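Local coordinates for iron-binding protein (Staphylococcus epidermidis, PDB 4M7O) that probably binds iron, or an iron complex, outside the membrane and hands it on for uptake, as periplasmic solute-binding proteins do, at residues I209-D215 / G237-A243; M165-S169 / M231-R235; Y174-K178 / N193-D197. All coordinates share one frame. Residues are numbered along the deposited sequence.

All three contacts lie in the C-terminal lobe of a two-lobed periplasmic binding protein, on the same side of the chain's centre. Contact 3 is nested inside the loop that contact 2 closes, and contact 1 follows contact 3 in series but alternates with contact 2. Centres of contacts 1 and 2 are about 12 Å apart; contact 3 is about 15 Å from either. Contacts 2 and 3 share one mixed sheet, where strands 162-168 and 174-176 are antiparallel neighbours. Phe238 packs on Ile232 between contacts 1 and 2, and an Arg212-Asp197 salt bridge links contacts 1 and 3, so helices and the loop after strand 192-193 are tied to the sheet within one lobe.

Contact 1 of 3, residues I209-D215 / G237-A243; sequences IIKRNPD and GFDKINA
This is a partly buried contact between the C-terminal end of helix 206-212 and the loop that leads into helix 242-245, about 27 Å between its centre and that of the chain. Asn213 leaves the helix with positive phi (47/62), a conformation asparagine tolerates well, and Pro214 continues extended. Ile241 is extended too (-44/136) and sits at the N-cap position. The CA atoms pair as Asn213-Ile241 at 5.2 Å and Asp215-Ala243 at 4.2 Å.

The polar half joins the end of helix 206-212 to the start of helix 242-245, where the first-turn NH groups lack partners within their own helix. Asn213 (chi1 t) accepts from Asn242 N at OD1, 2.7 Å and nearly straight, while Pro214 O accepts from Ala243 N at 3.0 Å. Asn242 (chi1 m) gives a very short bond, ND2 to Asp215 OD1 at 2.4 Å, and its OD1 receives a weak one from Asn213 ND2 at 2.9 Å. In this alpha/beta lobe, Asp215 leads into strand 216-219, and its OD2 accepts a hydrogen bond from the backbone N of Glu162, the first residue of strand 162-168.

The apolar half uses branched side chains to fill space. Ile209 and Ile210, both mt, meet Phe238: Ile209 CG2 is 3.8 Å from Phe238 CZ and Ile210 CG1 3.9 Å from Phe238 CD1. Ile241, also mt, places CD1 4.0 Å from Ile210 CG1 and CG2 3.8 Å from Pro214 CD. Gly237 has positive phi, and Ile210 CD1 lies 3.5 Å from Gly237 C, where a beta carbon would clash.

Contact 2 of 3, residues M165-S169 / M231-R235; sequences MEVSS and MIKKR
A buried, two-pronged salt bridge joins the mixed sheet of the alpha/beta C-terminal lobe to the end of helix 225-234. Its principals are Glu166 on strand 162-168 and Arg235, the first residue beyond that helix; their CA-to-CB bonds point toward the opposite segments. The main chains stay well apart, the nearest CA atoms being Ser169 and Met231 at 9.3 Å, so long side chains must span the gap.

Glu166 is extended (chi1 and chi2 t), with beta backbone angles of -98/108. Arg235, with chi1 -86° and chi2 to chi4 all near t, brings its guanidinium end-on to the carboxylate. Two parallel-running bonds result: Arg235 NH2 to Glu166 OE1 at 2.9 Å, and Arg235 NH1 to Glu166 OE2 at a very short 2.4 Å. Pairing suits both residues, since each is buried and would otherwise bring a lone charge inside. Glu166 OE1 also bonds Tyr228 OH on the same helix.

Beyond Glu166 a classic beta bulge, with Val167 and Ser168 both facing Tyr174, leads to Ser169. This small residue fits beside the salt bridge, its CB 3.8 Å from Arg235 NH1 near the guanidinium plane, while its OG bonds Glu221 OE1. The flexible selenomethionine Met231 (chi1 m, chi2 t, chi3 p) reaches in alongside, placing its CE 4.0 Å from Glu166 OE2 and 3.5 Å from Ser169 OG.

Contact 3 of 3, residues Y174-K178 / N193-D197; sequences YTAGK and NSFDD
An Asx turn at Asn193, just where strand 192-193 gives way to a loop, meets strand 174-176 and the two residues after it in the mixed sheet of the C-terminal lobe. In the turn, Asn193 OD1 accepts from Phe195 N at 2.8 Å. The nearest CA atoms across the contact are those of Gly177 and Asp196, 5.1 Å apart.

Along the strand, Tyr174 takes no part with its side chain but pairs through its backbone with Val167 and Ser168 of strand 162-168. Thr175 (-119/172, chi1 t) points toward the loop, and its two branches do different work: CG2 lies 4.0 Å from Phe195 CG, against an obliquely placed ring, while OG1 bonds Met165 O and accepts 2.6 Å from a water. That water also donates to Asn193 OD1 at 2.9 Å, so a beta-branched hydroxyl residue serves both the apolar and the polar side. Ala176 points its CB away, against Val167 and Trp201, and offers its carbonyl: Asn193 ND2 (chi1 t) donates to Ala176 O at 2.8 Å, almost straight. Asparagine, a donor and an acceptor in one amide, can thus brace its own turn and hold strand 174-176 through the Ala176 carbonyl; ND2 also bonds Asn183 OD1.

Gly177 (-100/-147) lets the loop approach closely, its CA 3.3 Å from Phe195 O and 3.7 Å from Asn193 ND2; a CB here would run into that carbonyl. Lys178 lies across Asp196 with its aliphatic chain, CD 3.4 Å from Asp196 O and NZ 3.7 Å from Asp196 CB.

Contact 1 of 3, residues I209-D215 / G237-A243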
loop_
_atom_site.group_PDB
_atom_site.type_symbol
_atom_site.label_atom_id
_atom_site.label_comp_id
_atom_site.label_asym_id
_atom_site.label_seq_id
_atom_site.Cartn_x
_atom_site.Cartn_y
_atom_site.Cartn_z
ATOM N N ILE A 209 -17.616 8.835 -15.611
ATOM C CA ILE A 209 -17.042 7.512 -15.847
ATOM C C ILE A 209 -17.565 6.921 -17.165
ATOM O O ILE A 209 -16.791 6.376 -17.958
ATOM C CB ILE A 209 -17.356 6.546 -14.681
ATOM C CG1 ILE A 209 -16.869 7.135 -13.351
ATOM C CG2 ILE A 209 -16.697 5.195 -14.907
ATOM C CD1 ILE A 209 -17.478 6.464 -12.125
ATOM N N ILE A 210 -18.875 7.020 -17.393
ATOM C CA ILE A 210 -19.479 6.468 -18.609
ATOM C C ILE A 210 -18.858 7.102 -19.843
ATOM O O ILE A 210 -18.545 6.412 -20.807
ATOM C CB ILE A 210 -21.012 6.668 -18.622
ATOM C CG1 ILE A 210 -21.674 5.689 -17.651
ATOM C CG2 ILE A 210 -21.592 6.499 -20.029
ATOM C CD1 ILE A 210 -23.084 6.086 -17.254
ATOM N N LYS A 211 -18.656 8.415 -19.800
ATOM C CA LYS A 211 -18.069 9.129 -20.932
ATOM C C LYS A 211 -16.621 8.703 -21.192
ATOM O O LYS A 211 -16.217 8.582 -22.351
ATOM C CB LYS A 211 -18.155 10.637 -20.710
ATOM C CG LYS A 211 -17.877 11.466 -21.938
ATOM C CD LYS A 211 -17.994 12.936 -21.599
ATOM C CE LYS A 211 -18.131 13.783 -22.842
ATOM N NZ LYS A 211 -18.924 15.012 -22.551
ATOM N N ARG A 212 -15.851 8.468 -20.125
ATOM C CA ARG A 212 -14.460 8.031 -20.263
ATOM C C ARG A 212 -14.378 6.628 -20.843
ATOM O O ARG A 212 -13.349 6.238 -21.414
ATOM C CB ARG A 212 -13.736 8.043 -18.910
ATOM C CG ARG A 212 -13.546 9.416 -18.314
ATOM C CD ARG A 212 -12.661 10.291 -19.170
ATOM N NE ARG A 212 -12.644 11.664 -18.671
ATOM C CZ ARG A 212 -11.684 12.175 -17.906
ATOM N NH1 ARG A 212 -11.761 13.436 -17.499
ATOM N NH2 ARG A 212 -10.643 11.430 -17.554
ATOM N N ASN A 213 -15.460 5.872 -20.679
ATOM C CA ASN A 213 -15.582 4.532 -21.250
ATOM C C ASN A 213 -14.369 3.614 -21.034
ATOM O O ASN A 213 -13.746 3.171 -21.998
ATOM C CB ASN A 213 -15.909 4.644 -22.750
ATOM C CG ASN A 213 -16.396 3.352 -23.334
ATOM O OD1 ASN A 213 -16.603 2.378 -22.616
ATOM N ND2 ASN A 213 -16.589 3.331 -24.654
ATOM N N PRO A 214 -14.040 3.303 -19.766
ATOM C CA PRO A 214 -12.894 2.430 -19.474
ATOM C C PRO A 214 -13.089 1.007 -20.000
ATOM O O PRO A 214 -14.235 0.568 -20.194
ATOM C CB PRO A 214 -12.836 2.414 -17.932
ATOM C CG PRO A 214 -14.209 2.841 -17.486
ATOM C CD PRO A 214 -14.719 3.770 -18.541
ATOM N N ASP A 215 -11.986 0.315 -20.261
ATOM C CA ASP A 215 -12.041 -1.051 -20.762
ATOM C C ASP A 215 -12.056 -2.032 -19.595
ATOM O O ASP A 215 -12.434 -3.186 -19.744
ATOM C CB ASP A 215 -10.831 -1.310 -21.652
ATOM C CG ASP A 215 -10.697 -0.279 -22.767
ATOM O OD1 ASP A 215 -11.664 -0.102 -23.550
ATOM O OD2 ASP A 215 -9.628 0.369 -22.851
ATOM N N GLY A 237 -26.786 3.399 -16.643
ATOM C CA GLY A 237 -25.922 3.806 -17.732
ATOM C C GLY A 237 -24.634 3.018 -17.873
ATOM O O GLY A 237 -23.997 3.068 -18.926
ATOM N N PHE A 238 -24.240 2.289 -16.833
ATOM C CA PHE A 238 -22.970 1.575 -16.874
ATOM C C PHE A 238 -23.022 0.440 -17.896
ATOM O O PHE A 238 -21.981 0.001 -18.392
ATOM C CB PHE A 238 -22.567 1.073 -15.484
ATOM C CG PHE A 238 -21.601 1.996 -14.757
ATOM C CD1 PHE A 238 -21.916 3.331 -14.538
ATOM C CD2 PHE A 238 -20.380 1.526 -14.305
ATOM C CE1 PHE A 238 -21.029 4.175 -13.891
ATOM C CE2 PHE A 238 -19.488 2.367 -13.648
ATOM C CZ PHE A 238 -19.816 3.692 -13.439
ATOM N N ASP A 239 -24.237 -0.009 -18.217
ATOM C CA ASP A 239 -24.481 -1.030 -19.241
ATOM C C ASP A 239 -23.679 -0.812 -20.509
ATOM O O ASP A 239 -23.237 -1.770 -21.144
ATOM C CB ASP A 239 -25.962 -1.050 -19.633
ATOM C CG ASP A 239 -26.790 -1.956 -18.749
ATOM O OD1 ASP A 239 -26.207 -2.614 -17.856
ATOM O OD2 ASP A 239 -28.024 -2.020 -18.962
ATOM N N LYS A 240 -23.513 0.454 -20.876
ATOM C CA LYS A 240 -22.847 0.834 -22.116
ATOM C C LYS A 240 -21.345 0.536 -22.109
ATOM O O LYS A 240 -20.821 -0.032 -23.067
ATOM C CB LYS A 240 -23.093 2.321 -22.396
ATOM C CG LYS A 240 -24.552 2.657 -22.688
ATOM C CD LYS A 240 -24.673 3.872 -23.593
ATOM C CE LYS A 240 -25.889 3.756 -24.506
ATOM N NZ LYS A 240 -25.915 2.465 -25.249
ATOM N N ILE A 241 -20.678 0.907 -21.013
ATOM C CA ILE A 241 -19.213 0.893 -20.869
ATOM C C ILE A 241 -18.484 -0.358 -21.408
ATOM O O ILE A 241 -18.950 -1.481 -21.183
ATOM C CB ILE A 241 -18.854 1.105 -19.378
ATOM C CG1 ILE A 241 -19.456 2.416 -18.862
ATOM C CG2 ILE A 241 -17.349 1.079 -19.145
ATOM C CD1 ILE A 241 -19.170 2.641 -17.368
ATOM N N ASN A 242 -17.366 -0.145 -22.126
ATOM C CA ASN A 242 -16.506 -1.219 -22.662
ATOM C C ASN A 242 -16.358 -2.336 -21.609
ATOM O O ASN A 242 -16.712 -3.486 -21.845
ATOM C CB ASN A 242 -15.084 -0.686 -22.981
ATOM C CG ASN A 242 -14.957 0.055 -24.341
ATOM O OD1 ASN A 242 -15.920 0.570 -24.896
ATOM N ND2 ASN A 242 -13.725 0.124 -24.854
ATOM N N ALA A 243 -15.849 -1.956 -20.434
ATOM C CA ALA A 243 -15.589 -2.891 -19.329
ATOM C C ALA A 243 -16.776 -3.766 -18.940
ATOM O O ALA A 243 -16.612 -4.952 -18.698
ATOM C CB ALA A 243 -15.089 -2.137 -18.111
#

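Contact 2 of 3, residues M165-S169 / M231-R235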
loop_
_atom_site.group_PDB
_atom_site.type_symbol
_atom_site.label_atom_id
_atom_site.label_comp_id
_atom_site.label_asym_id
_atom_site.label_seq_id
_atom_site.Cartn_x
_atom_site.Cartn_y
_atom_site.Cartn_z
HETATM N N MSE A 165 -9.894 2.938 -11.746
HETATM C CA MSE A 165 -9.659 2.448 -10.393
HETATM C C MSE A 165 -10.723 3.059 -9.500
HETATM O O MSE A 165 -10.788 4.284 -9.335
HETATM C CB MSE A 165 -8.279 2.879 -9.893
HETATM C CG MSE A 165 -7.121 2.511 -10.799
HETATM SE SE MSE A 165 -6.717 0.603 -10.825
HETATM C CE MSE A 165 -6.402 0.337 -8.928
ATOM N N GLU A 166 -11.574 2.219 -8.936
ATOM C CA GLU A 166 -12.610 2.714 -8.048
ATOM C C GLU A 166 -12.145 2.554 -6.607
ATOM O O GLU A 166 -12.062 1.424 -6.103
ATOM C CB GLU A 166 -13.896 1.927 -8.277
ATOM C CG GLU A 166 -15.061 2.421 -7.444
ATOM C CD GLU A 166 -16.384 1.903 -7.954
ATOM O OE1 GLU A 166 -16.472 1.542 -9.155
ATOM O OE2 GLU A 166 -17.348 1.869 -7.161
ATOM N N VAL A 167 -11.810 3.658 -5.937
ATOM C CA VAL A 167 -11.226 3.531 -4.588
ATOM C C VAL A 167 -12.218 3.809 -3.464
ATOM O O VAL A 167 -11.914 3.619 -2.296
ATOM C CB VAL A 167 -9.971 4.400 -4.388
ATOM C CG1 VAL A 167 -8.920 4.030 -5.413
ATOM C CG2 VAL A 167 -10.319 5.891 -4.469
ATOM N N SER A 168 -13.408 4.268 -3.824
ATOM C CA SER A 168 -14.483 4.402 -2.853
ATOM C C SER A 168 -15.760 4.488 -3.659
ATOM O O SER A 168 -15.727 4.868 -4.836
ATOM C CB SER A 168 -14.283 5.650 -1.986
ATOM O OG SER A 168 -15.135 5.618 -0.853
ATOM N N SER A 169 -16.892 4.128 -3.062
ATOM C CA SER A 169 -18.113 4.026 -3.875
ATOM C C SER A 169 -19.359 4.605 -3.226
ATOM O O SER A 169 -20.349 4.870 -3.903
ATOM C CB SER A 169 -18.357 2.565 -4.254
ATOM O OG SER A 169 -18.519 1.766 -3.097
HETATM N N MSE A 231 -23.147 -4.237 -7.682
HETATM C CA MSE A 231 -23.215 -2.784 -7.606
HETATM C C MSE A 231 -23.200 -2.160 -8.998
HETATM O O MSE A 231 -23.988 -1.264 -9.286
HETATM C CB MSE A 231 -22.040 -2.234 -6.806
HETATM C CG MSE A 231 -22.054 -2.581 -5.336
HETATM SE SE MSE A 231 -20.361 -2.004 -4.538
HETATM C CE MSE A 231 -20.269 -0.251 -5.405
ATOM N N ILE A 232 -22.281 -2.620 -9.842
ATOM C CA ILE A 232 -22.156 -2.105 -11.206
ATOM C C ILE A 232 -23.456 -2.274 -11.974
ATOM O O ILE A 232 -23.881 -1.372 -12.690
ATOM C CB ILE A 232 -21.016 -2.803 -11.982
ATOM C CG1 ILE A 232 -19.666 -2.481 -11.346
ATOM C CG2 ILE A 232 -21.011 -2.382 -13.434
ATOM C CD1 ILE A 232 -19.385 -1.005 -11.242
ATOM N N LYS A 233 -24.096 -3.426 -11.804
ATOM C CA LYS A 233 -25.355 -3.699 -12.483
ATOM C C LYS A 233 -26.450 -2.753 -12.030
ATOM O O LYS A 233 -27.371 -2.476 -12.783
ATOM C CB LYS A 233 -25.793 -5.154 -12.278
ATOM C CG LYS A 233 -25.034 -6.148 -13.129
ATOM C CD LYS A 233 -25.560 -7.567 -12.929
ATOM C CE LYS A 233 -24.910 -8.539 -13.908
ATOM N NZ LYS A 233 -25.037 -9.956 -13.460
ATOM N N LYS A 234 -26.352 -2.247 -10.807
ATOM C CA LYS A 234 -27.383 -1.333 -10.319
ATOM C C LYS A 234 -27.107 0.132 -10.675
ATOM O O LYS A 234 -27.958 1.000 -10.482
ATOM C CB LYS A 234 -27.624 -1.538 -8.818
ATOM C CG LYS A 234 -28.179 -2.930 -8.486
ATOM C CD LYS A 234 -28.429 -3.121 -6.989
ATOM C CE LYS A 234 -28.830 -4.560 -6.672
ATOM N NZ LYS A 234 -28.700 -4.867 -5.221
ATOM N N ARG A 235 -25.923 0.395 -11.221
ATOM C CA ARG A 235 -25.584 1.732 -11.700
ATOM C C ARG A 235 -26.178 2.004 -13.066
ATOM O O ARG A 235 -25.887 1.289 -14.039
ATOM C CB ARG A 235 -24.074 1.908 -11.780
ATOM C CG ARG A 235 -23.474 2.341 -10.481
ATOM C CD ARG A 235 -21.971 2.415 -10.555
ATOM N NE ARG A 235 -21.391 2.208 -9.234
ATOM C CZ ARG A 235 -20.092 2.110 -8.992
ATOM N NH1 ARG A 235 -19.670 1.906 -7.757
ATOM N NH2 ARG A 235 -19.222 2.207 -9.986
#

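Contact 3 of 3, residues Y174-K178 / N193-D197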
loop_
_atom_site.group_PDB
_atom_site.type_symbol
_atom_site.label_atom_id
_atom_site.label_comp_id
_atom_site.label_asym_id
_atom_site.label_seq_id
_atom_site.Cartn_x
_atom_site.Cartn_y
_atom_site.Cartn_z
ATOM N N TYR A 174 -15.183 7.418 -5.935
ATOM C CA TYR A 174 -13.880 8.066 -6.019
ATOM C C TYR A 174 -12.941 7.249 -6.866
ATOM O O TYR A 174 -12.944 6.016 -6.809
ATOM C CB TYR A 174 -13.261 8.231 -4.628
ATOM C CG TYR A 174 -13.790 9.432 -3.856
ATOM C CD1 TYR A 174 -15.075 9.436 -3.330
ATOM C CD2 TYR A 174 -12.995 10.554 -3.638
ATOM C CE1 TYR A 174 -15.564 10.551 -2.595
ATOM C CE2 TYR A 174 -13.472 11.665 -2.891
ATOM C CZ TYR A 174 -14.753 11.652 -2.382
ATOM O OH TYR A 174 -15.225 12.758 -1.686
ATOM N N THR A 175 -12.101 7.934 -7.625
ATOM C CA THR A 175 -11.097 7.242 -8.400
ATOM C C THR A 175 -9.739 7.703 -7.950
ATOM O O THR A 175 -9.630 8.643 -7.164
ATOM C CB THR A 175 -11.243 7.518 -9.897
ATOM O OG1 THR A 175 -10.275 6.736 -10.611
ATOM C CG2 THR A 175 -11.014 8.983 -10.184
ATOM N N ALA A 176 -8.708 7.035 -8.455
ATOM C CA ALA A 176 -7.331 7.414 -8.188
ATOM C C ALA A 176 -6.698 7.915 -9.476
ATOM O O ALA A 176 -6.625 7.188 -10.464
ATOM C CB ALA A 176 -6.554 6.233 -7.644
ATOM N N GLY A 177 -6.245 9.163 -9.471
ATOM C CA GLY A 177 -5.602 9.727 -10.647
ATOM C C GLY A 177 -4.095 9.679 -10.483
ATOM O O GLY A 177 -3.559 8.755 -9.864
ATOM N N LYS A 178 -3.406 10.671 -11.036
ATOM C CA LYS A 178 -1.954 10.743 -10.926
ATOM C C LYS A 178 -1.517 10.982 -9.486
ATOM O O LYS A 178 -2.332 11.342 -8.633
ATOM C CB LYS A 178 -1.405 11.847 -11.829
ATOM C CG LYS A 178 -1.180 11.406 -13.265
ATOM C CD LYS A 178 -0.610 12.549 -14.095
ATOM C CE LYS A 178 0.260 12.028 -15.231
ATOM N NZ LYS A 178 -0.475 11.100 -16.130
ATOM N N ASN A 193 -4.498 5.122 -17.211
ATOM C CA ASN A 193 -5.472 5.440 -16.172
ATOM C C ASN A 193 -6.583 6.267 -16.805
ATOM O O ASN A 193 -6.308 7.322 -17.389
ATOM C CB ASN A 193 -4.767 6.224 -15.060
ATOM C CG ASN A 193 -5.666 6.520 -13.863
ATOM O OD1 ASN A 193 -6.894 6.621 -13.986
ATOM N ND2 ASN A 193 -5.046 6.703 -12.699
ATOM N N SER A 194 -7.831 5.797 -16.716
ATOM C CA SER A 194 -8.966 6.538 -17.296
ATOM C C SER A 194 -9.006 7.988 -16.817
ATOM O O SER A 194 -9.510 8.860 -17.510
ATOM C CB SER A 194 -10.298 5.887 -16.924
ATOM O OG SER A 194 -10.523 4.700 -17.641
ATOM N N PHE A 195 -8.475 8.227 -15.627
ATOM C CA PHE A 195 -8.471 9.560 -15.039
ATOM C C PHE A 195 -7.065 10.070 -14.751
ATOM O O PHE A 195 -6.772 10.529 -13.645
ATOM C CB PHE A 195 -9.346 9.578 -13.781
ATOM C CG PHE A 195 -10.817 9.560 -14.091
ATOM C CD1 PHE A 195 -11.505 10.740 -14.304
ATOM C CD2 PHE A 195 -11.501 8.363 -14.212
ATOM C CE1 PHE A 195 -12.860 10.733 -14.606
ATOM C CE2 PHE A 195 -12.855 8.342 -14.516
ATOM C CZ PHE A 195 -13.537 9.529 -14.712
ATOM N N ASP A 196 -6.206 10.015 -15.766
ATOM C CA ASP A 196 -4.845 10.517 -15.633
ATOM C C ASP A 196 -4.825 12.040 -15.615
ATOM O O ASP A 196 -3.789 12.646 -15.326
ATOM C CB ASP A 196 -3.928 9.967 -16.736
ATOM C CG ASP A 196 -4.411 10.307 -18.142
ATOM O OD1 ASP A 196 -5.316 11.158 -18.297
ATOM O OD2 ASP A 196 -3.866 9.728 -19.110
ATOM N N ASP A 197 -5.978 12.645 -15.910
ATOM C CA ASP A 197 -6.124 14.100 -15.891
ATOM C C ASP A 197 -6.374 14.684 -14.495
ATOM O O ASP A 197 -6.349 15.902 -14.324
ATOM C CB ASP A 197 -7.221 14.559 -16.862
ATOM C CG ASP A 197 -8.597 13.988 -16.525
ATOM O OD1 ASP A 197 -8.679 12.842 -16.038
ATOM O OD2 ASP A 197 -9.605 14.687 -16.765
HETATM O O HOH W 1 -9.318 5.557 -12.736
#